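Local coordinates for STBB protein (Escherichia coli, PDB 2JD3) that probably binds the centromere-like parC DNA of its plasmid and couples it to ParM actin-like filaments during plasmid segregation, at residues P16-A19 against A20-Q23; N42-I45 against S46-L50; E67-S70 against A71-V75; V74-L77 against L78-T82. All blocks are in the same frame, centred on the assembly; numbering follows the deposited sequence.

Contact 1 (P16-A19 against A20-Q23)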
loop_
_atom_site.group_PDB
_atom_site.type_symbol
_atom_site.label_atom_id
_atom_site.label_comp_id
_atom_site.label_asym_id
_atom_site.label_seq_id
_atom_site.Cartn_x
_atom_site.Cartn_y
_atom_site.Cartn_z
ATOM N N PRO A 16 4.872 -17.826 5.466
ATOM C CA PRO A 16 6.312 -17.869 5.200
ATOM C C PRO A 16 6.721 -18.701 3.985
ATOM O O PRO A 16 7.694 -18.364 3.301
ATOM C CB PRO A 16 6.890 -18.391 6.513
ATOM C CG PRO A 16 5.716 -19.069 7.179
ATOM C CD PRO A 16 4.599 -18.143 6.875
ATOM N N GLU A 17 5.978 -19.772 3.707
ATOM C CA GLU A 17 6.273 -20.623 2.554
ATOM C C GLU A 17 6.288 -19.847 1.228
ATOM O O GLU A 17 6.901 -20.277 0.253
ATOM C CB GLU A 17 5.267 -21.773 2.458
ATOM C CG GLU A 17 3.795 -21.366 2.523
ATOM C CD GLU A 17 3.215 -21.477 3.932
ATOM O OE1 GLU A 17 1.992 -21.251 4.101
ATOM O OE2 GLU A 17 3.984 -21.790 4.874
ATOM N N LYS A 18 5.612 -18.702 1.190
ATOM C CA LYS A 18 5.571 -17.893 -0.023
ATOM C C LYS A 18 6.630 -16.794 -0.009
ATOM O O LYS A 18 6.967 -16.261 1.047
ATOM C CB LYS A 18 4.190 -17.267 -0.182
ATOM C CG LYS A 18 3.070 -18.275 -0.299
ATOM C CD LYS A 18 1.787 -17.620 -0.779
ATOM C CE LYS A 18 0.745 -18.664 -1.136
ATOM N NZ LYS A 18 -0.463 -18.043 -1.746
ATOM N N ALA A 19 7.147 -16.452 -1.182
ATOM C CA ALA A 19 8.169 -15.415 -1.291
ATOM C C ALA A 19 7.716 -14.130 -0.627
ATOM O O ALA A 19 8.301 -13.690 0.363
ATOM C CB ALA A 19 8.496 -15.141 -2.749
ATOM N N ALA A 20 6.664 -13.535 -1.180
ATOM C CA ALA A 20 6.124 -12.287 -0.663
ATOM C C ALA A 20 5.964 -12.307 0.846
ATOM O O ALA A 20 6.487 -11.432 1.527
ATOM C CB ALA A 20 4.792 -11.979 -1.328
ATOM N N ASP A 21 5.253 -13.297 1.376
ATOM C CA ASP A 21 5.059 -13.361 2.823
ATOM C C ASP A 21 6.391 -13.413 3.561
ATOM O O ASP A 21 6.571 -12.764 4.592
ATOM C CB ASP A 21 4.213 -14.576 3.209
ATOM C CG ASP A 21 2.860 -14.576 2.537
ATOM O OD1 ASP A 21 1.834 -14.646 3.248
ATOM O OD2 ASP A 21 2.825 -14.503 1.291
ATOM N N PHE A 22 7.335 -14.177 3.027
ATOM C CA PHE A 22 8.630 -14.285 3.675
ATOM C C PHE A 22 9.372 -12.961 3.637
ATOM O O PHE A 22 9.974 -12.556 4.620
ATOM C CB PHE A 22 9.488 -15.359 3.009
ATOM C CG PHE A 22 10.739 -15.678 3.772
ATOM C CD1 PHE A 22 10.673 -16.390 4.970
ATOM C CD2 PHE A 22 11.978 -15.227 3.325
ATOM C CE1 PHE A 22 11.820 -16.645 5.714
ATOM C CE2 PHE A 22 13.131 -15.475 4.060
ATOM C CZ PHE A 22 13.055 -16.184 5.256
ATOM N N GLN A 23 9.338 -12.286 2.501
ATOM C CA GLN A 23 10.028 -11.011 2.380
ATOM C C GLN A 23 9.419 -9.997 3.355
ATOM O O GLN A 23 10.108 -9.094 3.838
ATOM C CB GLN A 23 9.954 -10.514 0.932
ATOM C CG GLN A 23 10.519 -9.136 0.726
ATOM C CD GLN A 23 10.699 -8.779 -0.742
ATOM O OE1 GLN A 23 10.738 -7.593 -1.101
ATOM N NE2 GLN A 23 10.826 -9.800 -1.599
#
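Lys18, the N-cap residue, and Asp21, in the first turn of helix 19-29, have side chains that lie side by side and point the same way. The aliphatic part of the lysine does the touching: Lys18 CB is 3.4 Å from Asp21 OD2. The charged ends do not meet, since Lys18 NZ stays 5.7 Å from Asp21 OD2. That carboxylate is instead held by two other partners. Its OD1 accepts from the backbone N of His15, and its OD2 forms a salt bridge with Arg41 of the second subunit. An aspartate suits this place because its short side chain can serve the loop backbone and the partner chain at once, and a negative group near the start of a helix is also probably favoured by the helix dipole.

The backbone acceptors are used in regular order. Phe22 N donates to Lys18 O at 2.9 Å, and Gln23 N to Ala19 O at 2.8 Å, a nearly straight bond of 163°; further on, Ala20 O accepts from Thr24 OG1. The alanines at 19 and 20 add little bulk to this turn, and Ala20 rests on Leu65. With its CG anti to the backbone N (chi1 -170°), Phe22 swings its ring out beside the loop, where CD1 lies 3.9 Å from Pro16 O in an oblique approach. The ring of Pro16 restricts phi (-40° here) in the loop between strand and helix. This is the strand-to-helix junction of a ribbon-helix-helix fold, in which the first helix starts directly after the ribbon strand.

Contact 2 (N42-I45 against S46-L50)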
loop_
_atom_site.group_PDB
_atom_site.type_symbol
_atom_site.label_atom_id
_atom_site.label_comp_id
_atom_site.label_asym_id
_atom_site.label_seq_id
_atom_site.Cartn_x
_atom_site.Cartn_y
_atom_site.Cartn_z
ATOM N N ASN A 42 -0.346 1.389 10.160
ATOM C CA ASN A 42 -0.051 2.175 8.967
ATOM C C ASN A 42 0.014 1.298 7.715
ATOM O O ASN A 42 -0.546 1.639 6.668
ATOM C CB ASN A 42 1.268 2.919 9.152
ATOM C CG ASN A 42 1.116 4.172 9.993
ATOM O OD1 ASN A 42 2.009 4.522 10.760
ATOM N ND2 ASN A 42 -0.011 4.863 9.840
ATOM N N ALA A 43 0.693 0.165 7.830
ATOM C CA ALA A 43 0.814 -0.744 6.708
ATOM C C ALA A 43 -0.565 -1.266 6.330
ATOM O O ALA A 43 -0.879 -1.423 5.151
ATOM C CB ALA A 43 1.729 -1.889 7.069
ATOM N N PHE A 44 -1.393 -1.530 7.334
ATOM C CA PHE A 44 -2.744 -2.030 7.103
ATOM C C PHE A 44 -3.620 -0.954 6.437
ATOM O O PHE A 44 -4.163 -1.175 5.352
ATOM C CB PHE A 44 -3.364 -2.459 8.436
ATOM C CG PHE A 44 -4.673 -3.183 8.302
ATOM C CD1 PHE A 44 -4.723 -4.462 7.753
ATOM C CD2 PHE A 44 -5.853 -2.604 8.757
ATOM C CE1 PHE A 44 -5.930 -5.160 7.664
ATOM C CE2 PHE A 44 -7.066 -3.289 8.675
ATOM C CZ PHE A 44 -7.105 -4.571 8.127
ATOM N N ILE A 45 -3.740 0.210 7.083
ATOM C CA ILE A 45 -4.554 1.304 6.553
ATOM C C ILE A 45 -4.188 1.684 5.115
ATOM O O ILE A 45 -5.064 1.808 4.256
ATOM C CB ILE A 45 -4.477 2.569 7.455
ATOM C CG1 ILE A 45 -5.116 2.275 8.816
ATOM C CG2 ILE A 45 -5.213 3.727 6.792
ATOM C CD1 ILE A 45 -5.075 3.422 9.806
ATOM N N SER A 46 -2.897 1.861 4.847
ATOM C CA SER A 46 -2.475 2.217 3.500
ATOM C C SER A 46 -2.728 1.059 2.534
ATOM O O SER A 46 -2.962 1.272 1.343
ATOM C CB SER A 46 -0.999 2.609 3.496
ATOM O OG SER A 46 -0.242 1.596 4.106
ATOM N N GLY A 47 -2.676 -0.164 3.051
ATOM C CA GLY A 47 -2.939 -1.325 2.216
ATOM C C GLY A 47 -4.392 -1.267 1.769
ATOM O O GLY A 47 -4.718 -1.468 0.604
ATOM N N MET A 48 -5.273 -0.977 2.714
ATOM C CA MET A 48 -6.684 -0.861 2.418
ATOM C C MET A 48 -6.939 0.394 1.592
ATOM O O MET A 48 -7.923 0.463 0.865
ATOM C CB MET A 48 -7.500 -0.778 3.711
ATOM C CG MET A 48 -7.539 -2.044 4.515
ATOM S SD MET A 48 -8.210 -3.355 3.510
ATOM C CE MET A 48 -9.844 -2.711 3.064
ATOM N N ALA A 49 -6.078 1.403 1.716
ATOM C CA ALA A 49 -6.280 2.627 0.940
ATOM C C ALA A 49 -6.128 2.233 -0.534
ATOM O O ALA A 49 -6.920 2.641 -1.395
ATOM C CB ALA A 49 -5.245 3.700 1.335
ATOM N N LEU A 50 -5.103 1.427 -0.803
ATOM C CA LEU A 50 -4.846 0.927 -2.139
ATOM C C LEU A 50 -6.066 0.128 -2.615
ATOM O O LEU A 50 -6.481 0.258 -3.758
ATOM C CB LEU A 50 -3.594 0.048 -2.122
ATOM C CG LEU A 50 -2.309 0.624 -2.729
ATOM C CD1 LEU A 50 -2.234 2.116 -2.493
ATOM C CD2 LEU A 50 -1.094 -0.087 -2.137
#
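Met48 lies one helical turn after Phe44, its CG and sulfur over one face of the phenyl ring. Met48 CB lies 3.6 Å from Ile45 O. CG, 3.6 Å from Phe44 O, is 4.4 Å from Phe44 CE2. The bend at chi2 (-58°) puts SD above the ring face, 5.3 Å from the Phe44 centroid: a Met-aromatic contact at some distance. A further bend at chi3 (-59°) sets only the CE methyl, which ends the chain and leads away from Phe44. The flexible, polarisable thioether suits a buried place between a ring and the second subunit, where Met48 also packs on Thr24 of that chain. Phe44 in turn meets Phe40 of the second subunit edge-to-face.

On another side of the helix, Ser46 holds OG between its backbone N and carbonyl carbon (chi1 53°), which turns the hydroxyl back onto the carbonyl of the preceding turn. Ser46 OG donates to Asn42 O at 2.6 Å, and Ser46 N reaches the same oxygen at 3.0 Å, so the buried hydroxyl has an acceptor. A valine here would probably leave Asn42 O with the backbone N-H as its one donor from this residue. The arrangement is characteristic of the second helix of a ribbon-helix-helix dimer, whose side chains interlock with those of the partner chain.

Contact 3 (E67-S70 against A71-V75)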
loop_
_atom_site.group_PDB
_atom_site.type_symbol
_atom_site.label_atom_id
_atom_site.label_comp_id
_atom_site.label_asym_id
_atom_site.label_seq_id
_atom_site.Cartn_x
_atom_site.Cartn_y
_atom_site.Cartn_z
ATOM N N GLU A 67 12.614 -8.740 -4.153
ATOM C CA GLU A 67 13.667 -7.851 -3.675
ATOM C C GLU A 67 13.959 -6.718 -4.635
ATOM O O GLU A 67 14.790 -5.869 -4.359
ATOM C CB GLU A 67 14.952 -8.630 -3.433
ATOM C CG GLU A 67 14.916 -9.515 -2.201
ATOM C CD GLU A 67 16.153 -10.388 -2.098
ATOM O OE1 GLU A 67 16.370 -11.223 -3.010
ATOM O OE2 GLU A 67 16.911 -10.235 -1.110
ATOM N N GLU A 68 13.265 -6.703 -5.764
ATOM C CA GLU A 68 13.470 -5.669 -6.765
ATOM C C GLU A 68 12.331 -4.674 -6.721
ATOM O O GLU A 68 12.257 -3.770 -7.552
ATOM C CB GLU A 68 13.531 -6.296 -8.157
ATOM C CG GLU A 68 14.443 -7.517 -8.250
ATOM C CD GLU A 68 15.892 -7.182 -7.938
ATOM O OE1 GLU A 68 16.726 -8.119 -7.877
ATOM O OE2 GLU A 68 16.194 -5.979 -7.757
ATOM N N PHE A 69 11.435 -4.844 -5.756
ATOM C CA PHE A 69 10.295 -3.947 -5.621
ATOM C C PHE A 69 10.762 -2.502 -5.748
ATOM O O PHE A 69 11.791 -2.132 -5.189
ATOM C CB PHE A 69 9.618 -4.175 -4.275
ATOM C CG PHE A 69 8.287 -3.502 -4.146
ATOM C CD1 PHE A 69 7.281 -3.749 -5.059
ATOM C CD2 PHE A 69 8.028 -2.648 -3.084
ATOM C CE1 PHE A 69 6.036 -3.163 -4.916
ATOM C CE2 PHE A 69 6.786 -2.057 -2.932
ATOM C CZ PHE A 69 5.790 -2.316 -3.849
ATOM N N SER A 70 10.012 -1.687 -6.480
ATOM C CA SER A 70 10.393 -0.296 -6.686
ATOM C C SER A 70 9.209 0.633 -6.817
ATOM O O SER A 70 8.112 0.215 -7.169
ATOM C CB SER A 70 11.200 -0.167 -7.956
ATOM O OG SER A 70 10.331 -0.270 -9.070
ATOM N N ALA A 71 9.433 1.911 -6.553
ATOM C CA ALA A 71 8.355 2.876 -6.674
ATOM C C ALA A 71 7.777 2.710 -8.071
ATOM O O ALA A 71 6.560 2.718 -8.265
ATOM C CB ALA A 71 8.891 4.283 -6.498
ATOM N N ASP A 72 8.676 2.542 -9.037
ATOM C CA ASP A 72 8.313 2.391 -10.436
ATOM C C ASP A 72 7.320 1.254 -10.677
ATOM O O ASP A 72 6.434 1.369 -11.523
ATOM C CB ASP A 72 9.577 2.179 -11.272
ATOM C CG ASP A 72 9.349 2.438 -12.751
ATOM O OD1 ASP A 72 9.136 3.614 -13.141
ATOM O OD2 ASP A 72 9.379 1.458 -13.526
ATOM N N GLN A 73 7.459 0.153 -9.951
ATOM C CA GLN A 73 6.524 -0.949 -10.128
ATOM C C GLN A 73 5.155 -0.546 -9.598
ATOM O O GLN A 73 4.127 -0.900 -10.177
ATOM C CB GLN A 73 6.995 -2.198 -9.392
ATOM C CG GLN A 73 8.095 -2.965 -10.085
ATOM C CD GLN A 73 8.411 -4.263 -9.380
ATOM O OE1 GLN A 73 9.009 -5.171 -9.959
ATOM N NE2 GLN A 73 8.009 -4.362 -8.120
ATOM N N VAL A 74 5.141 0.197 -8.496
ATOM C CA VAL A 74 3.876 0.624 -7.913
ATOM C C VAL A 74 3.154 1.561 -8.858
ATOM O O VAL A 74 1.948 1.427 -9.062
ATOM C CB VAL A 74 4.070 1.337 -6.548
ATOM C CG1 VAL A 74 2.734 1.816 -6.016
ATOM C CG2 VAL A 74 4.708 0.390 -5.552
ATOM N N VAL A 75 3.882 2.500 -9.453
ATOM C CA VAL A 75 3.250 3.446 -10.367
ATOM C C VAL A 75 2.644 2.706 -11.553
ATOM O O VAL A 75 1.552 3.037 -12.018
ATOM C CB VAL A 75 4.254 4.505 -10.888
ATOM C CG1 VAL A 75 3.540 5.506 -11.770
ATOM C CG2 VAL A 75 4.910 5.222 -9.728
#
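Ser70 is extended and the chain turns helical at Ala71, so that Ser70 O receives Val74 N at 3.3 Å. This is an N-cap with a hydrophobic staple, opening helix 71-82. As cap residue, Ser70 uses its short hydroxyl to bend back over the first turn: a chi1 of 75° tucks OG between the two backbone branches of its own residue, where it accepts from Gln73 N at 3.0 Å and an angle of 144°. That N-H also makes a weak bond to Ser70 O. Serine suits the cap because its oxygen can replace the missing carbonyl of a preceding turn.

The staple joins N' (Phe69), the residue before the cap, to N4 (Val74), five residues on. Phe69 also packs on Leu53 of the second subunit, while Val74 touches Leu61 of helix 56-64. Asp72, acidic near the helix start, leads away from the cap, and its OD1 accepts from Trp84 NE1 of the second subunit. Gln73 and the phenyl ring cross obliquely, amide and ring planes 67° apart, with Gln73 NE2 nearest to Phe69 CD1. Beside it, Val74 CG2 meets the ring at a slant, 3.4 Å from Phe69 CZ.

Contact 4 (V74-L77 against L78-T82)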
loop_
_atom_site.group_PDB
_atom_site.type_symbol
_atom_site.label_atom_id
_atom_site.label_comp_id
_atom_site.label_asym_id
_atom_site.label_seq_id
_atom_site.Cartn_x
_atom_site.Cartn_y
_atom_site.Cartn_z
ATOM N N VAL A 74 5.141 0.197 -8.496
ATOM C CA VAL A 74 3.876 0.624 -7.913
ATOM C C VAL A 74 3.154 1.561 -8.858
ATOM O O VAL A 74 1.948 1.427 -9.062
ATOM C CB VAL A 74 4.070 1.337 -6.548
ATOM C CG1 VAL A 74 2.734 1.816 -6.016
ATOM C CG2 VAL A 74 4.708 0.390 -5.552
ATOM N N VAL A 75 3.882 2.500 -9.453
ATOM C CA VAL A 75 3.250 3.446 -10.367
ATOM C C VAL A 75 2.644 2.706 -11.553
ATOM O O VAL A 75 1.552 3.037 -12.018
ATOM C CB VAL A 75 4.254 4.505 -10.888
ATOM C CG1 VAL A 75 3.540 5.506 -11.770
ATOM C CG2 VAL A 75 4.910 5.222 -9.728
ATOM N N THR A 76 3.354 1.693 -12.031
ATOM C CA THR A 76 2.888 0.902 -13.160
ATOM C C THR A 76 1.591 0.162 -12.843
ATOM O O THR A 76 0.582 0.336 -13.531
ATOM C CB THR A 76 3.953 -0.101 -13.580
ATOM O OG1 THR A 76 5.125 0.614 -13.995
ATOM C CG2 THR A 76 3.444 -0.972 -14.718
ATOM N N LEU A 77 1.613 -0.671 -11.810
ATOM C CA LEU A 77 0.414 -1.396 -11.416
ATOM C C LEU A 77 -0.719 -0.391 -11.202
ATOM O O LEU A 77 -1.880 -0.652 -11.508
ATOM C CB LEU A 77 0.683 -2.169 -10.131
ATOM C CG LEU A 77 1.165 -3.612 -10.261
ATOM C CD1 LEU A 77 1.912 -3.828 -11.554
ATOM C CD2 LEU A 77 2.040 -3.941 -9.080
ATOM N N LEU A 78 -0.359 0.776 -10.685
ATOM C CA LEU A 78 -1.319 1.831 -10.420
ATOM C C LEU A 78 -2.043 2.303 -11.676
ATOM O O LEU A 78 -3.257 2.518 -11.670
ATOM C CB LEU A 78 -0.597 3.011 -9.793
ATOM C CG LEU A 78 -1.034 3.380 -8.391
ATOM C CD1 LEU A 78 -0.192 4.547 -7.933
ATOM C CD2 LEU A 78 -2.515 3.728 -8.366
ATOM N N SER A 79 -1.289 2.487 -12.755
ATOM C CA SER A 79 -1.885 2.970 -13.991
ATOM C C SER A 79 -2.621 1.864 -14.726
ATOM O O SER A 79 -3.691 2.095 -15.292
ATOM C CB SER A 79 -0.816 3.585 -14.891
ATOM O OG SER A 79 0.180 2.639 -15.173
ATOM N N GLN A 80 -2.050 0.663 -14.713
ATOM C CA GLN A 80 -2.675 -0.473 -15.378
ATOM C C GLN A 80 -3.966 -0.827 -14.672
ATOM O O GLN A 80 -4.785 -1.563 -15.189
ATOM C CB GLN A 80 -1.749 -1.690 -15.344
ATOM C CG GLN A 80 -0.625 -1.649 -16.356
ATOM C CD GLN A 80 -1.133 -1.726 -17.784
ATOM O OE1 GLN A 80 -0.364 -1.587 -18.736
ATOM N NE2 GLN A 80 -2.437 -1.957 -17.943
ATOM N N THR A 81 -4.164 -0.256 -13.500
ATOM C CA THR A 81 -5.315 -0.588 -12.697
ATOM C C THR A 81 -6.214 0.595 -12.345
ATOM O O THR A 81 -7.298 0.418 -11.805
ATOM C CB THR A 81 -4.802 -1.235 -11.412
ATOM O OG1 THR A 81 -5.746 -2.191 -10.941
ATOM C CG2 THR A 81 -4.568 -0.184 -10.350
ATOM N N THR A 82 -5.768 1.801 -12.660
ATOM C CA THR A 82 -6.514 3.004 -12.322
ATOM C C THR A 82 -6.713 3.922 -13.514
ATOM O O THR A 82 -7.706 4.643 -13.601
ATOM C CB THR A 82 -5.770 3.768 -11.215
ATOM O OG1 THR A 82 -6.307 3.397 -9.944
ATOM C CG2 THR A 82 -5.879 5.258 -11.408
#
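Ser79 and Gln80 both draw on a single carbonyl one turn back, that of Thr76. Ser79 OG donates to Thr76 O at 2.9 Å, and Gln80 N reaches the same oxygen at 2.9 Å in an almost straight bond of 173°; Ser79 N adds a weak third bond there, its better one going to Val75 O at 3.0 Å. The hydroxyl arrives well to one side of the C=O direction (C=O...OG angle 123°), while Gln80 N comes nearly head-on, and this lets the two share one acceptor. OG is set between Ser79's own N and carbonyl carbon (chi1 58°), near Thr76 O and weakly bonded to Val75 O. Without the hydroxyl, as with an alanine here, Thr76 O is likely to be left to its backbone donors, and the side-chain tie between these turns lost.

Thr76 is itself positioned from behind, its OG1 bonded to Asp72 O, so small hydroxylated residues suit this partly exposed strip. Other faces are apolar. Val74 CG1 lies 4.4 Å from Leu78 CD1, and these two branched residues face the second subunit, Val74 packing on its Leu78 and Leu78 on its Ala71. Leu77 packs on helix 56-64 of its own chain, against Leu60 and Leu61. Thr81 touches Arg56 and Leu57 near the start of that helix, and its OG1 has a weak bond to Asp54 OD2. Helix 71-82 is thus wedged between helix 56-64 and the partner chain.

In the fold
The four contacts follow one another along the chain, and each touches the second subunit. Contact 1, at the start of the first helix of the ribbon-helix-helix part, and contact 2, in the second helix, have centres 19 Å apart and nearest atoms about 12 Å apart. Contacts 3 and 4 share Val74 and Val75 on helix 71-82, with centres 11 Å apart. Within one chain, contact 1 meets contact 3 where Gln23 packs on Glu67. Contact 2 stays about 6 Å, nearest atoms, from both 3 and 4, yet the dimer joins 2 to 3: Ala49 packs on Phe69 of the second subunit.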